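Local coordinates for entry-fusion complex associated protein OPG083 (Vaccinia virus, PDB 6CJ6) that serves in the poxvirus entry-fusion complex, which merges viral and cellular membranes and opens the pore that admits the virion core to the host cytoplasm, at residues A[9-14]-A[153-158]; A[14-19]-A[136-141]; A[65-70]-A[89-94]; A[39-44]-A[119-124]. All coordinates share one frame; numbering follows the deposited sequence.

Contact 1 (A[9-14]-A[153-158]). With PDO (1,3-propandiol), chain Z; EDO (1,2-ethanediol), chain N.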
# COMPACT_ATOMS: atom_id res chain seq x y z
N THR A 9 -2.84 4.59 -11.85
CA THR A 9 -3.60 3.40 -11.50
C THR A 9 -4.40 3.69 -10.23
O THR A 9 -4.34 4.79 -9.67
CB THR A 9 -2.69 2.19 -11.26
OG1 THR A 9 -1.99 2.36 -10.02
CG2 THR A 9 -1.68 2.05 -12.40
N LEU A 10 -5.14 2.68 -9.76
CA LEU A 10 -5.92 2.84 -8.54
C LEU A 10 -5.03 3.01 -7.31
O LEU A 10 -5.44 3.67 -6.35
CB LEU A 10 -6.87 1.66 -8.35
CG LEU A 10 -8.27 1.83 -8.92
CD1 LEU A 10 -9.16 0.67 -8.51
CD2 LEU A 10 -8.86 3.15 -8.45
N TYR A 11 -3.83 2.41 -7.31
CA TYR A 11 -2.96 2.57 -6.16
C TYR A 11 -2.59 4.03 -5.93
O TYR A 11 -2.39 4.45 -4.79
CB TYR A 11 -1.70 1.70 -6.30
CG TYR A 11 -0.74 1.88 -5.14
CD1 TYR A 11 -1.01 1.34 -3.89
CD2 TYR A 11 0.43 2.61 -5.29
CE1 TYR A 11 -0.14 1.51 -2.83
CE2 TYR A 11 1.31 2.78 -4.24
CZ TYR A 11 1.02 2.23 -3.01
OH TYR A 11 1.89 2.40 -1.96
N ASN A 12 -2.50 4.82 -7.01
CA ASN A 12 -2.27 6.25 -6.86
C ASN A 12 -3.36 6.90 -6.01
O ASN A 12 -3.07 7.67 -5.10
CB ASN A 12 -2.19 6.92 -8.23
CG ASN A 12 -0.99 6.46 -9.03
OD1 ASN A 12 -1.10 5.58 -9.89
ND2 ASN A 12 0.16 7.06 -8.76
N LEU A 13 -4.62 6.59 -6.31
CA LEU A 13 -5.71 7.13 -5.52
C LEU A 13 -5.65 6.64 -4.08
O LEU A 13 -5.91 7.40 -3.14
CB LEU A 13 -7.06 6.78 -6.15
CG LEU A 13 -7.22 7.21 -7.61
CD1 LEU A 13 -8.64 6.94 -8.10
CD2 LEU A 13 -6.86 8.68 -7.78
N PHE A 14 -5.30 5.36 -3.89
CA PHE A 14 -5.24 4.81 -2.54
C PHE A 14 -4.14 5.48 -1.72
O PHE A 14 -4.38 5.93 -0.59
CB PHE A 14 -5.01 3.29 -2.60
CG PHE A 14 -4.55 2.69 -1.30
CD1 PHE A 14 -5.46 2.35 -0.31
CD2 PHE A 14 -3.20 2.47 -1.06
CE1 PHE A 14 -5.04 1.80 0.89
CE2 PHE A 14 -2.77 1.92 0.13
CZ PHE A 14 -3.69 1.58 1.11
N THR A 153 0.73 -6.11 -0.27
CA THR A 153 -0.42 -6.82 -0.84
C THR A 153 -1.32 -5.86 -1.62
O THR A 153 -1.80 -6.20 -2.71
CB THR A 153 -1.21 -7.50 0.27
OG1 THR A 153 -0.31 -8.21 1.13
CG2 THR A 153 -2.22 -8.49 -0.31
N ILE A 154 -1.53 -4.66 -1.09
CA ILE A 154 -2.37 -3.67 -1.76
C ILE A 154 -1.70 -3.14 -3.03
O ILE A 154 -2.36 -2.93 -4.05
CB ILE A 154 -2.76 -2.56 -0.78
CG1 ILE A 154 -3.71 -3.11 0.29
CG2 ILE A 154 -3.38 -1.38 -1.51
CD1 ILE A 154 -4.16 -2.09 1.30
N VAL A 155 -0.38 -2.91 -2.98
CA VAL A 155 0.34 -2.48 -4.19
C VAL A 155 0.14 -3.49 -5.31
O VAL A 155 -0.34 -3.16 -6.39
CB VAL A 155 1.83 -2.27 -3.90
CG1 VAL A 155 2.60 -2.14 -5.21
CG2 VAL A 155 2.06 -1.03 -3.05
N LYS A 156 0.49 -4.75 -5.04
CA LYS A 156 0.49 -5.78 -6.07
C LYS A 156 -0.89 -6.05 -6.66
O LYS A 156 -0.99 -6.78 -7.65
CB LYS A 156 1.13 -7.06 -5.52
CG LYS A 156 2.51 -6.83 -4.92
CD LYS A 156 3.16 -8.13 -4.49
CE LYS A 156 3.64 -8.92 -5.69
NZ LYS A 156 4.15 -10.26 -5.31
N SER A 157 -1.95 -5.49 -6.08
CA SER A 157 -3.30 -5.65 -6.60
C SER A 157 -3.82 -4.38 -7.26
O SER A 157 -4.20 -4.40 -8.43
CB SER A 157 -4.25 -6.13 -5.49
OG SER A 157 -5.55 -6.36 -6.01
N LEU A 158 -3.84 -3.26 -6.53
CA LEU A 158 -4.33 -2.01 -7.09
C LEU A 158 -3.45 -1.48 -8.22
O LEU A 158 -3.92 -0.67 -9.02
CB LEU A 158 -4.47 -0.94 -6.01
CG LEU A 158 -5.46 -1.16 -4.86
CD1 LEU A 158 -5.53 0.09 -4.01
CD2 LEU A 158 -6.83 -1.50 -5.38
C1 PDO Z . -4.94 -10.10 -6.99
O1 PDO Z . -5.96 -9.23 -6.50
C2 PDO Z . -4.34 -10.89 -5.83
C3 PDO Z . -3.90 -12.27 -6.27
O3 PDO Z . -4.01 -13.19 -5.18
C1 EDO N . 3.69 -10.93 -9.02
O1 EDO N . 2.80 -10.93 -7.90
C2 EDO N . 5.11 -11.17 -8.54
O2 EDO N . 6.03 -10.53 -9.43
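Leu-158 meets both Tyr-11 and Phe-14: its CB lies 3.8 Å from Tyr-11 CB, and its CD1 comes to 3.5 Å from Phe-14 CB, the Leu-158 and Phe-14 side chains crossing at about a right angle. One helical turn back, Ile-154 packs on the Phe-14 ring through two branches. CG2 sits over a face, 3.9 Å from the ring centroid and 16° off the normal, which makes a CH-pi contact, while CD1 reaches Phe-14 CZ at 3.7 Å. Val-155 CG2 lies over one face of the Tyr-11 ring, toward its CE1-CZ side, 3.4 Å from Tyr-11 CE1, with Ile-154 CG2 near the plane at the edge of the same ring. All seven touching residues are buried, and no hydrogen bond joins the segments.

The segments are the start of helix 10-24 and the end of helix 145-158, whose local axes approach to 9.2 Å at 140° between N-to-C directions, a helix-helix packing in the interior of the L1/F9 family fold. Helices 59-74 and 79-89 extend the apolar core, Met-66 and Ile-89 both touching Ile-154.

Further out, the first turn of helix 10-24 is held by a capping box. Thr-9 is the N-cap; its N donates to Asn-12 OD1 at 2.8 Å in a nearly straight bond (172°), and its OG1 accepts a weak bond from Tyr-11 N. The Tyr-11 hydroxyl is hydrogen-bonded to the backbone O of Gln-138, and Asn-12 ND2 to that of Leu-136, both on strand 133-141.

Contact 2 (A[14-19]-A[136-141]). With PDO (1,3-propandiol), chain X; MOH (methanol), chain B.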
# COMPACT_ATOMS: atom_id res chain seq x y z
N PHE A 14 -5.30 5.36 -3.89
CA PHE A 14 -5.24 4.81 -2.54
C PHE A 14 -4.14 5.48 -1.72
O PHE A 14 -4.38 5.93 -0.59
CB PHE A 14 -5.01 3.29 -2.60
CG PHE A 14 -4.55 2.69 -1.30
CD1 PHE A 14 -5.46 2.35 -0.31
CD2 PHE A 14 -3.20 2.47 -1.06
CE1 PHE A 14 -5.04 1.80 0.89
CE2 PHE A 14 -2.77 1.92 0.13
CZ PHE A 14 -3.69 1.58 1.11
N ILE A 15 -2.93 5.55 -2.27
CA ILE A 15 -1.81 6.04 -1.48
C ILE A 15 -1.98 7.53 -1.17
O ILE A 15 -1.63 7.98 -0.08
CB ILE A 15 -0.46 5.71 -2.14
CG1 ILE A 15 0.68 5.92 -1.15
CG2 ILE A 15 -0.24 6.54 -3.40
CD1 ILE A 15 0.56 5.07 0.10
N ASP A 16 -2.53 8.30 -2.11
CA ASP A 16 -2.79 9.71 -1.85
C ASP A 16 -3.76 9.87 -0.69
O ASP A 16 -3.58 10.75 0.17
CB ASP A 16 -3.32 10.39 -3.11
CG ASP A 16 -2.26 10.52 -4.18
OD1 ASP A 16 -1.08 10.28 -3.88
OD2 ASP A 16 -2.61 10.88 -5.33
N SER A 17 -4.80 9.04 -0.65
CA SER A 17 -5.71 9.02 0.50
C SER A 17 -4.99 8.58 1.76
O SER A 17 -5.16 9.18 2.83
CB SER A 17 -6.88 8.09 0.21
OG SER A 17 -7.61 7.80 1.39
N TYR A 18 -4.19 7.52 1.66
CA TYR A 18 -3.53 6.97 2.84
C TYR A 18 -2.49 7.93 3.39
O TYR A 18 -2.32 8.03 4.62
CB TYR A 18 -2.91 5.61 2.49
CG TYR A 18 -2.25 4.91 3.64
CD1 TYR A 18 -2.90 4.76 4.86
CD2 TYR A 18 -0.98 4.37 3.51
CE1 TYR A 18 -2.29 4.11 5.92
CE2 TYR A 18 -0.36 3.72 4.56
CZ TYR A 18 -1.03 3.60 5.76
OH TYR A 18 -0.42 2.95 6.81
N LEU A 19 -1.78 8.65 2.52
CA LEU A 19 -0.76 9.58 2.99
C LEU A 19 -1.36 10.74 3.78
O LEU A 19 -0.78 11.18 4.78
CB LEU A 19 0.09 10.08 1.82
CG LEU A 19 1.03 9.05 1.19
CD1 LEU A 19 1.72 9.62 -0.04
CD2 LEU A 19 2.04 8.55 2.20
N LEU A 136 4.05 6.08 -11.41
CA LEU A 136 4.44 6.53 -10.08
C LEU A 136 3.92 5.55 -9.04
O LEU A 136 2.74 5.19 -9.03
CB LEU A 136 3.87 7.92 -9.81
CG LEU A 136 4.14 8.46 -8.41
CD1 LEU A 136 5.61 8.80 -8.25
CD2 LEU A 136 3.26 9.67 -8.11
N LEU A 137 4.82 5.11 -8.15
CA LEU A 137 4.50 4.09 -7.14
C LEU A 137 5.08 4.56 -5.81
O LEU A 137 6.23 4.26 -5.48
CB LEU A 137 5.06 2.74 -7.56
CG LEU A 137 4.24 1.52 -7.17
CD1 LEU A 137 2.82 1.69 -7.65
CD2 LEU A 137 4.86 0.26 -7.76
N GLN A 138 4.29 5.31 -5.05
CA GLN A 138 4.71 5.82 -3.75
C GLN A 138 4.64 4.70 -2.72
O GLN A 138 3.55 4.19 -2.43
CB GLN A 138 3.83 6.99 -3.34
CG GLN A 138 4.03 8.22 -4.19
CD GLN A 138 2.79 9.07 -4.28
OE1 GLN A 138 1.90 8.80 -5.09
NE2 GLN A 138 2.71 10.10 -3.45
N ILE A 139 5.78 4.33 -2.16
CA ILE A 139 5.88 3.29 -1.14
C ILE A 139 6.29 3.95 0.17
O ILE A 139 7.35 4.59 0.24
CB ILE A 139 6.87 2.18 -1.55
CG1 ILE A 139 6.19 1.15 -2.45
CG2 ILE A 139 7.44 1.49 -0.33
CD1 ILE A 139 5.95 1.61 -3.87
N VAL A 140 5.45 3.81 1.19
CA VAL A 140 5.68 4.45 2.48
C VAL A 140 5.97 3.38 3.53
O VAL A 140 5.21 2.41 3.67
CB VAL A 140 4.51 5.36 2.90
CG1 VAL A 140 3.19 4.61 2.81
CG2 VAL A 140 4.73 5.90 4.30
N ASN A 141 7.08 3.53 4.24
CA ASN A 141 7.44 2.65 5.34
C ASN A 141 6.82 3.20 6.62
O ASN A 141 7.06 4.35 6.98
CB ASN A 141 8.95 2.60 5.51
CG ASN A 141 9.37 1.81 6.73
OD1 ASN A 141 8.76 0.79 7.07
ND2 ASN A 141 10.41 2.27 7.42
C1 PDO X . -8.80 11.35 -0.25
O1 PDO X . -7.67 10.92 -1.02
C2 PDO X . -8.89 10.52 1.02
C3 PDO X . -8.12 11.17 2.16
O3 PDO X . -8.09 10.30 3.29
C MOH B . 1.93 1.05 5.88
O MOH B . 3.11 0.46 5.38
O HOH W 1 0.61 12.22 -2.21
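Val-140 takes apolar contacts from three side chains of helix 10-24. Its CG1 is met by Ile-15 CD1 at 3.8 Å and, obliquely to the ring, by Tyr-18 CE2 at 4.1 Å; its CB is met by Leu-19 CD2 at the same 4.1 Å. Ile-15 and Leu-19 each slide past Val-140 in opposite directions. Ile-15 CD1 also lies in the plane of the Tyr-18 ring, at its edge, so the helix side chains pack on one another as well as on the strand.

This is a helix laid on a sheet: the axes of 14-19 and 136-141 come within 9.4 Å at 34°, and strand 133-141 is the middle strand of a parallel sheet between 5-6 and 47-53. The CB atoms of Leu-137 and Ile-139 are directed away from the helix, and their side chains touch strand 119-127 of the second sheet.

Gln-138 CB is directed toward the helix and the chain is extended beyond CG, which brings the amide among Ile-15, Asp-16 and Leu-19. The amide makes van der Waals contacts with methyl groups, OE1 with Ile-15 CG2 at 3.5 Å and NE2 with Leu-19 CD1 at 3.6 Å.

Polar contact is indirect. Asp-16 OD1 and Gln-138 OE1, both acceptors, are near but not bonded, with carboxylate and amide planes 64° apart. A water joins the groups, donating to Asp-16 OD1 at 3.1 Å and accepting from Gln-138 NE2 at 3.2 Å.

Contact 3 (A[65-70]-A[89-94]). With PDO (1,3-propandiol), chain C.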
# COMPACT_ATOMS: atom_id res chain seq x y z
N LEU A 65 -6.34 2.99 8.93
CA LEU A 65 -6.36 3.97 7.85
C LEU A 65 -6.06 3.32 6.51
O LEU A 65 -6.54 3.79 5.47
CB LEU A 65 -5.33 5.07 8.14
CG LEU A 65 -5.48 5.85 9.45
CD1 LEU A 65 -4.27 6.74 9.67
CD2 LEU A 65 -6.75 6.67 9.44
N MET A 66 -5.26 2.25 6.51
CA MET A 66 -5.02 1.47 5.30
C MET A 66 -6.33 0.90 4.76
O MET A 66 -6.54 0.87 3.55
CB MET A 66 -4.05 0.35 5.65
CG MET A 66 -3.51 -0.45 4.50
SD MET A 66 -1.83 -0.98 4.92
CE MET A 66 -0.92 0.31 4.08
N VAL A 67 -7.21 0.45 5.65
CA VAL A 67 -8.47 -0.14 5.21
C VAL A 67 -9.48 0.94 4.83
O VAL A 67 -10.22 0.79 3.85
CB VAL A 67 -9.01 -1.13 6.26
CG1 VAL A 67 -10.47 -1.44 6.00
CG2 VAL A 67 -8.19 -2.40 6.24
N GLU A 68 -9.52 2.04 5.59
CA GLU A 68 -10.39 3.16 5.23
C GLU A 68 -10.11 3.60 3.80
O GLU A 68 -11.04 3.78 2.99
CB GLU A 68 -10.17 4.34 6.17
CG GLU A 68 -10.53 4.10 7.63
CD GLU A 68 -10.46 5.38 8.46
OE1 GLU A 68 -11.02 6.41 8.01
OE2 GLU A 68 -9.84 5.37 9.54
N SER A 69 -8.83 3.79 3.46
CA SER A 69 -8.47 4.24 2.12
C SER A 69 -8.86 3.21 1.07
O SER A 69 -9.34 3.57 -0.02
CB SER A 69 -6.97 4.54 2.06
OG SER A 69 -6.59 5.48 3.05
N PHE A 70 -8.67 1.93 1.36
CA PHE A 70 -9.02 0.88 0.40
C PHE A 70 -10.51 0.90 0.09
O PHE A 70 -10.91 0.89 -1.08
CB PHE A 70 -8.61 -0.49 0.95
CG PHE A 70 -9.01 -1.64 0.06
CD1 PHE A 70 -8.26 -1.96 -1.06
CD2 PHE A 70 -10.13 -2.40 0.35
CE1 PHE A 70 -8.62 -3.01 -1.88
CE2 PHE A 70 -10.50 -3.46 -0.46
CZ PHE A 70 -9.75 -3.76 -1.58
N ILE A 89 -7.42 -9.51 -1.63
CA ILE A 89 -6.56 -8.85 -0.66
C ILE A 89 -6.83 -9.36 0.75
O ILE A 89 -5.91 -9.51 1.56
CB ILE A 89 -6.67 -7.32 -0.78
CG1 ILE A 89 -5.97 -6.84 -2.06
CG2 ILE A 89 -6.08 -6.63 0.44
CD1 ILE A 89 -5.79 -5.34 -2.14
N GLY A 90 -8.09 -9.64 1.07
CA GLY A 90 -8.45 -10.12 2.38
C GLY A 90 -9.11 -9.07 3.25
O GLY A 90 -8.85 -8.99 4.45
N ILE A 91 -9.95 -8.24 2.64
CA ILE A 91 -10.67 -7.17 3.34
C ILE A 91 -12.16 -7.37 3.10
O ILE A 91 -12.60 -7.54 1.96
CB ILE A 91 -10.22 -5.78 2.85
CG1 ILE A 91 -8.75 -5.54 3.22
CG2 ILE A 91 -11.11 -4.69 3.43
CD1 ILE A 91 -8.19 -4.24 2.69
N ASP A 92 -12.94 -7.33 4.18
CA ASP A 92 -14.40 -7.45 4.09
C ASP A 92 -14.99 -6.05 3.95
O ASP A 92 -14.77 -5.19 4.81
CB ASP A 92 -14.95 -8.14 5.33
CG ASP A 92 -16.37 -8.66 5.14
OD1 ASP A 92 -17.20 -7.93 4.55
OD2 ASP A 92 -16.65 -9.80 5.56
N LEU A 93 -15.75 -5.83 2.88
CA LEU A 93 -16.32 -4.51 2.64
C LEU A 93 -17.48 -4.19 3.57
O LEU A 93 -17.93 -3.03 3.59
CB LEU A 93 -16.75 -4.38 1.18
CG LEU A 93 -15.62 -4.56 0.16
CD1 LEU A 93 -16.17 -4.57 -1.26
CD2 LEU A 93 -14.57 -3.47 0.32
N ASP A 94 -17.97 -5.16 4.34
CA ASP A 94 -19.05 -4.90 5.29
C ASP A 94 -18.55 -4.58 6.69
O ASP A 94 -19.18 -3.78 7.40
CB ASP A 94 -20.01 -6.09 5.35
CG ASP A 94 -20.87 -6.21 4.11
OD1 ASP A 94 -21.27 -5.16 3.56
OD2 ASP A 94 -21.15 -7.35 3.69
C1 PDO C . -19.33 -10.33 6.93
O1 PDO C . -19.31 -9.09 6.21
C2 PDO C . -20.20 -11.33 6.19
C3 PDO C . -19.63 -12.74 6.29
O3 PDO C . -20.27 -13.59 5.32
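Phe-70 is packed by Ile-91 over a face of its ring, the two side chains sliding past each other in opposite directions. Ile-91 CD1 lies 4.0 Å from the ring centroid and 28° off the normal, a CH-pi contact displaced toward Phe-70 CD2, which it approaches to 3.6 Å. Ile-91 CG2 also touches the ring, at CD2 and CE2. Ile-89 arrives differently: it and Phe-70 reach toward each other tip to tip, with Ile-89 CD1 at 3.7 Å from Phe-70 CE1, in an oblique position. Leu-93 adds a peripheral contact through CD2, 4.1 Å from Phe-70 CE2. Phe-70 CB is directed toward 89-94, and CG lies anti to the backbone N (chi1 176°). Val-67, one turn earlier, places CG2 at 4.0 Å from Ile-91 CD1, again with the side chains running past each other in opposite senses.

The contact joins helix 59-74 to the connection that follows helix 79-89, within the helical part of the fold. Gly-90 is where the chain leaves that helix, at positive phi (104°), with backbone angles at which a side chain would collide with the carbonyl O of Ile-89. Ile-89 and Ile-91, on either side of Gly-90 in sequence, both meet the ring. Ala-86 of helix 79-89 touches both Phe-70 and Leu-93.

Asp-92, whose CB is directed away from the helix, forms an Asx turn by accepting from Asp-94 N at OD1, 2.9 Å away. Within the helix, Leu-65 O accepts from both Ser-69 N and Ser-69 OG, which reach it from opposite faces of its plane; Ser-69 OG is also hydrogen-bonded with Ser-17 OG of helix 10-24.

Contact 4 (A[39-44]-A[119-124])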
# COMPACT_ATOMS: atom_id res chain seq x y z
N GLU A 39 15.13 -2.85 0.41
CA GLU A 39 15.19 -3.75 -0.73
C GLU A 39 13.84 -3.81 -1.43
O GLU A 39 12.84 -4.22 -0.83
CB GLU A 39 15.62 -5.13 -0.25
CG GLU A 39 15.89 -6.16 -1.32
CD GLU A 39 16.50 -7.42 -0.74
OE1 GLU A 39 17.53 -7.30 -0.03
OE2 GLU A 39 15.96 -8.52 -0.97
N VAL A 40 13.79 -3.41 -2.70
CA VAL A 40 12.57 -3.42 -3.49
C VAL A 40 12.79 -4.35 -4.68
O VAL A 40 13.77 -4.21 -5.41
CB VAL A 40 12.19 -2.01 -3.97
CG1 VAL A 40 10.96 -2.07 -4.86
CG2 VAL A 40 11.95 -1.10 -2.78
N ILE A 41 11.88 -5.31 -4.85
CA ILE A 41 11.95 -6.22 -5.99
C ILE A 41 10.71 -6.03 -6.85
O ILE A 41 9.70 -5.46 -6.43
CB ILE A 41 12.13 -7.70 -5.58
CG1 ILE A 41 10.79 -8.32 -5.18
CG2 ILE A 41 13.13 -7.81 -4.44
CD1 ILE A 41 10.92 -9.72 -4.62
N GLY A 42 10.81 -6.50 -8.08
CA GLY A 42 9.73 -6.37 -9.04
C GLY A 42 10.28 -6.32 -10.45
O GLY A 42 11.49 -6.43 -10.68
N GLN A 43 9.37 -6.15 -11.40
CA GLN A 43 9.69 -6.02 -12.81
C GLN A 43 9.49 -4.57 -13.21
O GLN A 43 8.37 -4.05 -13.14
CB GLN A 43 8.78 -6.92 -13.65
CG GLN A 43 8.66 -8.34 -13.12
CD GLN A 43 7.43 -9.05 -13.63
OE1 GLN A 43 6.97 -8.81 -14.75
NE2 GLN A 43 6.87 -9.93 -12.81
N PHE A 44 10.57 -3.91 -13.62
CA PHE A 44 10.55 -2.47 -13.87
C PHE A 44 10.71 -2.20 -15.36
O PHE A 44 11.57 -2.79 -16.02
CB PHE A 44 11.67 -1.78 -13.09
CG PHE A 44 11.76 -2.20 -11.66
CD1 PHE A 44 10.91 -1.66 -10.71
CD2 PHE A 44 12.70 -3.13 -11.25
CE1 PHE A 44 11.00 -2.04 -9.38
CE2 PHE A 44 12.79 -3.52 -9.93
CZ PHE A 44 11.94 -2.97 -9.00
N ILE A 119 15.72 -4.72 8.48
CA ILE A 119 15.58 -4.38 7.07
C ILE A 119 14.51 -5.26 6.46
O ILE A 119 14.49 -6.48 6.68
CB ILE A 119 16.92 -4.49 6.31
CG1 ILE A 119 17.65 -3.14 6.28
CG2 ILE A 119 16.72 -4.96 4.88
CD1 ILE A 119 17.88 -2.53 7.64
N GLN A 120 13.60 -4.64 5.70
CA GLN A 120 12.49 -5.34 5.06
C GLN A 120 12.63 -5.24 3.55
O GLN A 120 12.93 -4.17 3.02
CB GLN A 120 11.15 -4.75 5.51
CG GLN A 120 9.93 -5.31 4.80
CD GLN A 120 8.69 -5.28 5.67
OE1 GLN A 120 8.55 -4.44 6.55
NE2 GLN A 120 7.77 -6.22 5.44
N LYS A 121 12.42 -6.37 2.87
CA LYS A 121 12.29 -6.39 1.42
C LYS A 121 10.82 -6.18 1.06
O LYS A 121 9.93 -6.67 1.75
CB LYS A 121 12.77 -7.73 0.87
CG LYS A 121 12.62 -7.90 -0.64
CD LYS A 121 11.55 -8.93 -1.00
CE LYS A 121 11.95 -10.32 -0.54
NZ LYS A 121 10.93 -11.35 -0.89
N LEU A 122 10.58 -5.45 -0.02
CA LEU A 122 9.22 -5.16 -0.47
C LEU A 122 9.08 -5.49 -1.95
O LEU A 122 9.89 -5.02 -2.77
CB LEU A 122 8.85 -3.69 -0.21
CG LEU A 122 7.40 -3.49 0.21
CD1 LEU A 122 7.07 -4.38 1.40
CD2 LEU A 122 7.13 -2.03 0.55
N ASP A 123 8.07 -6.28 -2.29
CA ASP A 123 7.81 -6.71 -3.66
C ASP A 123 6.67 -5.87 -4.21
O ASP A 123 5.54 -5.94 -3.71
CB ASP A 123 7.45 -8.20 -3.67
CG ASP A 123 7.25 -8.76 -5.07
OD1 ASP A 123 7.37 -8.00 -6.05
OD2 ASP A 123 6.96 -9.97 -5.18
N ILE A 124 6.95 -5.08 -5.25
CA ILE A 124 5.95 -4.20 -5.82
C ILE A 124 5.28 -4.85 -7.03
O ILE A 124 4.47 -4.22 -7.71
CB ILE A 124 6.52 -2.81 -6.18
CG1 ILE A 124 7.55 -2.93 -7.30
CG2 ILE A 124 7.13 -2.14 -4.95
CD1 ILE A 124 7.99 -1.60 -7.83
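Glu-39, Ile-41, Leu-122 and Ile-124 join their strands through three backbone hydrogen bonds. Leu-122 N donates to Glu-39 O at 2.7 Å. Leu-122 O in turn accepts from Ile-41 N at 2.9 Å, and Ile-41 O from Ile-124 N at 3.0 Å with an N-H...O angle of 171°. Leu-122 thus uses both its N-H and its carbonyl on the neighbouring strand, as does Ile-41. The same oxygens receive CA-H...O contacts, among them Val-40 CA to Leu-122 O at 3.2 Å. Asp-123 N donates instead to Gln-152 OE1 of helix 145-158.

Among side chains, Asp-123 OD1 accepts from Gly-125 N, while OD2 makes a salt bridge with Lys-156 on helix 145-158. Ile-41 CG1 and CD1 lie against this carboxylate group, CG1 at 3.5 Å from Asp-123 OD1. Gln-120 is satisfied by Asn-148 at OE1 and by Ala-145 O at NE2. Glu-39 and Lys-121 meet chiefly through the aliphatic part of the lysine: Glu-39 OE2 is 3.4 Å from Lys-121 CG but 5.8 Å from NZ, too far for a salt bridge.

Val-40 and Leu-122 share a face of the sheet. Val-40 CG1 touches Ile-124 CG2; separately, Ile-124 CD1 meets the edge of the Phe-44 ring at CE1. The bridges Val-40 with Leu-122 and Ile-41 with Asp-123 are parallel, in a parallel sheet with 119-127 between 36-41 and 43-44; the chain changes direction at Gly-42. Gln-120 and Lys-121 also line the pocket that holds 2-(2-methoxyethoxy)ethanol, a molecule probably from the crystallisation liquor.

In the fold
Contacts 1, 2 and 3 are buried, whereas contact 4 is partly exposed and lies farther from the chain centre. Contacts 1 and 2 share Phe-14 and helix 10-24, which packs against helix 145-158 in one and strand 133-141 in the other. Contact 3 reaches the same helix through a probable Ser-17 OG to Ser-69 OG hydrogen bond and through Phe-14 against Met-66. Contact 4 adjoins contact 2 where Leu-137 and Ile-139 meet Ile-124 and Leu-122, but stays about 9 Å from contact 3 at the nearest atoms. Apolar side chains dominate contacts 1 and 3, contact 2 adds a water bridge, and contact 4 alone has cross-segment backbone hydrogen bonds.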